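Local coordinates for phosphoglycolate phosphatase (PDB 2HDO), which probably hydrolyses the phosphate ester of 2-phosphoglycolate, as a member of the haloacid dehalogenase-like phosphatase family, at residues 101-106 / 126-131. Sequence-based numbering, arbitrary orientation. Where two conformers were deposited one is given.
With PO4 (phosphate ion), chain B.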
ATOM      1  N   LEU A 101      -2.587  -4.304 -14.875  1.00 10.05           N
ATOM      2  CA  LEU A 101      -2.767  -4.210 -13.441  1.00 10.35           C
ATOM      3  C   LEU A 101      -1.391  -4.348 -12.772  1.00 12.02           C
ATOM      4  O   LEU A 101      -0.521  -5.108 -13.229  1.00 13.26           O
ATOM      5  CB  LEU A 101      -3.700  -5.318 -12.908  1.00 11.49           C
ATOM      6  CG  LEU A 101      -5.118  -5.395 -13.494  1.00 13.66           C
ATOM      7  CD1 LEU A 101      -5.869  -6.492 -12.811  1.00 15.92           C
ATOM      8  CD2 LEU A 101      -5.854  -4.078 -13.347  1.00 14.65           C
ATOM      9  N   GLY A 102      -1.178  -3.608 -11.698  1.00 10.52           N
ATOM     10  CA  GLY A 102       0.013  -3.820 -10.913  1.00 11.90           C
ATOM     11  C   GLY A 102      -0.092  -3.334  -9.468  1.00 11.61           C
ATOM     12  O   GLY A 102      -1.109  -2.761  -9.017  1.00 11.44           O
ATOM     13  N   ILE A 103       1.015  -3.539  -8.783  1.00 11.97           N
ATOM     14  CA  ILE A 103       1.176  -3.216  -7.394  1.00 14.97           C
ATOM     15  C   ILE A 103       2.403  -2.302  -7.219  1.00 13.00           C
ATOM     16  O   ILE A 103       3.460  -2.525  -7.797  1.00 13.81           O
ATOM     17  CB  ILE A 103       1.339  -4.502  -6.564  1.00 17.05           C
ATOM     18  CG1 ILE A 103      -0.031  -5.183  -6.465  1.00 20.58           C
ATOM     19  CG2 ILE A 103       1.903  -4.171  -5.149  1.00 17.79           C
ATOM     20  CD1 ILE A 103      -0.038  -6.428  -5.690  1.00 30.22           C
ATOM     21  N   VAL A 104       2.247  -1.266  -6.414  1.00 12.79           N
ATOM     22  CA  VAL A 104       3.353  -0.395  -6.021  1.00 12.84           C
ATOM     23  C   VAL A 104       3.281  -0.239  -4.514  1.00 14.26           C
ATOM     24  O   VAL A 104       2.385   0.424  -3.974  1.00 17.08           O
ATOM     25  CB  VAL A 104       3.248   1.027  -6.694  1.00 13.17           C
ATOM     26  CG1 VAL A 104       4.412   1.907  -6.263  1.00 14.20           C
ATOM     27  CG2 VAL A 104       3.116   0.905  -8.170  1.00 14.34           C
ATOM     28  N   THR A 105       4.214  -0.875  -3.827  1.00 13.51           N
ATOM     29  CA  THR A 105       4.120  -1.020  -2.371  1.00 12.07           C
ATOM     30  C   THR A 105       5.465  -0.665  -1.731  1.00 14.37           C
ATOM     31  O   THR A 105       6.513  -0.850  -2.314  1.00 13.67           O
ATOM     32  CB  THR A 105       3.702  -2.470  -1.960  1.00 13.90           C
ATOM     33  OG1 THR A 105       3.587  -2.593  -0.517  1.00 15.08           O
ATOM     34  CG2 THR A 105       4.694  -3.517  -2.458  1.00 16.20           C
ATOM     35  N   SER A 106       5.387  -0.219  -0.483  1.00 15.30           N
ATOM     36  CA  SER A 106       6.569   0.026   0.320  0.50 15.74           C
ATOM     37  C   SER A 106       7.033  -1.248   1.018  1.00 14.65           C
ATOM     38  O   SER A 106       8.083  -1.246   1.668  1.00 18.25           O
ATOM     39  CB  SER A 106       6.287   1.141   1.330  0.50 17.37           C
ATOM     40  OG  SER A 106       5.281   0.760   2.253  0.50 24.21           O
ATOM     41  N   ALA A 126       0.655  -7.393 -13.837  1.00 15.57           N
ATOM     42  CA  ALA A 126       1.618  -7.197 -14.908  1.00 13.87           C
ATOM     43  C   ALA A 126       2.971  -6.726 -14.387  1.00 15.15           C
ATOM     44  O   ALA A 126       3.990  -6.898 -15.049  1.00 18.41           O
ATOM     45  CB  ALA A 126       1.069  -6.177 -15.913  1.00 15.89           C
ATOM     46  N   VAL A 127       2.963  -6.093 -13.220  1.00 12.82           N
ATOM     47  CA  VAL A 127       4.168  -5.548 -12.587  1.00 12.86           C
ATOM     48  C   VAL A 127       3.912  -5.470 -11.087  1.00 11.89           C
ATOM     49  O   VAL A 127       2.788  -5.244 -10.675  1.00 13.48           O
ATOM     50  CB  VAL A 127       4.509  -4.115 -13.136  1.00 14.01           C
ATOM     51  CG1 VAL A 127       3.427  -3.108 -12.799  1.00 12.94           C
ATOM     52  CG2 VAL A 127       5.855  -3.642 -12.627  1.00 18.37           C
ATOM     53  N   THR A 128       4.949  -5.758 -10.303  1.00 13.06           N
ATOM     54  CA  THR A 128       4.950  -5.452  -8.873  1.00 13.97           C
ATOM     55  C   THR A 128       6.263  -4.721  -8.577  1.00 12.56           C
ATOM     56  O   THR A 128       7.343  -5.152  -8.979  1.00 14.92           O
ATOM     57  CB  THR A 128       4.792  -6.684  -7.956  1.00 15.44           C
ATOM     58  OG1 THR A 128       5.896  -7.567  -8.120  1.00 16.66           O
ATOM     59  CG2 THR A 128       3.494  -7.451  -8.263  1.00 17.29           C
ATOM     60  N   ILE A 129       6.129  -3.557  -7.941  1.00 11.33           N
ATOM     61  CA  ILE A 129       7.248  -2.777  -7.466  1.00 11.82           C
ATOM     62  C   ILE A 129       7.203  -2.761  -5.964  1.00 13.55           C
ATOM     63  O   ILE A 129       6.219  -2.289  -5.372  1.00 14.04           O
ATOM     64  CB  ILE A 129       7.124  -1.322  -7.985  1.00 13.42           C
ATOM     65  CG1 ILE A 129       7.250  -1.295  -9.506  1.00 13.22           C
ATOM     66  CG2 ILE A 129       8.205  -0.443  -7.430  1.00 15.90           C
ATOM     67  CD1 ILE A 129       8.559  -1.845 -10.092  1.00 18.97           C
ATOM     68  N   SER A 130       8.272  -3.274  -5.362  1.00 13.46           N
ATOM     69  CA  SER A 130       8.442  -3.298  -3.919  1.00 13.74           C
ATOM     70  C   SER A 130       9.515  -2.290  -3.564  1.00 14.94           C
ATOM     71  O   SER A 130      10.142  -1.668  -4.437  1.00 13.26           O
ATOM     72  CB  SER A 130       8.904  -4.684  -3.428  1.00 16.95           C
ATOM     73  OG  SER A 130      10.297  -4.947  -3.730  1.00 16.63           O
ATOM     74  N   ALA A 131       9.761  -2.157  -2.275  1.00 14.02           N
ATOM     75  CA  ALA A 131      10.790  -1.250  -1.772  1.00 16.93           C
ATOM     76  C   ALA A 131      12.138  -1.570  -2.378  1.00 20.68           C
ATOM     77  O   ALA A 131      12.966  -0.672  -2.593  1.00 23.17           O
ATOM     78  CB  ALA A 131      10.859  -1.349  -0.260  1.00 20.65           C
TER
HETATM   79  P   PO4 B 209       1.911  -0.262   1.327  1.00 30.70           P
HETATM   80  O1  PO4 B 209       2.849   0.695   0.542  1.00 19.81           O
HETATM   81  O2  PO4 B 209       1.401  -1.564   0.672  1.00 22.44           O
HETATM   82  O3  PO4 B 209       0.669   0.563   1.746  1.00 30.78           O
HETATM   83  O4  PO4 B 209       2.640  -0.701   2.602  1.00 34.84           O
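Residues 101-104 and 127-129 run side by side as parallel strands, their axes 4.7 Å apart and 7° from exact alignment, and Ile103 gives the pairing its register by reaching to both sides of Thr128: its N donates to Val127 O and its O accepts from Ile129 N at 2.9 Å. Thr105 N continues the pattern onto Ile129 O (2.9 Å). One residue before Ile103, Gly102 suits its place because Val127 CG1 lies 4.0 Å from its CA, where a beta-carbon would collide with that methyl. On the opposite face the branched side chains of Ile103 and Thr128 sit alongside, Ile103 CB against Thr128 CG2 at 4.0 Å, while Thr128 OG1 bonds to Arg109. Past the strand ends, the methyl of Ala131 rests 3.4 Å from Ser106 O.

Thr105 divides its two branches between strand and ligand. With OG1 anti to the backbone N (chi1 -179°), the hydroxyl reaches phosphate O2 at 2.7 Å, and CG2 is left against Ile129 O and Ser130 CA. Ser106 N bonds to phosphate O1, and in one of its conformers OG reaches the same oxygen. A valine in place of Thr105 would probably leave phosphate O2 without this hydroxyl partner and Gln107 N without its bond to OG1. Lys138 NZ and the backbone N atoms of Asp12 and Ile11 also bond to the phosphate ion, consistent with the active site of a haloacid dehalogenase-like enzyme, whose strand-end threonine or serine binds the substrate phosphate.

The pair belongs to a right-handed beta-alpha-beta crossover through helix 109-116, whose Leu112 touches Thr105 and Thr128. Helix 142-150 covers the Val104 and Ile129 face through Ala147, and strand 6-9 flanks 101-104, leaving 125-129 as the sheet's outermost strand.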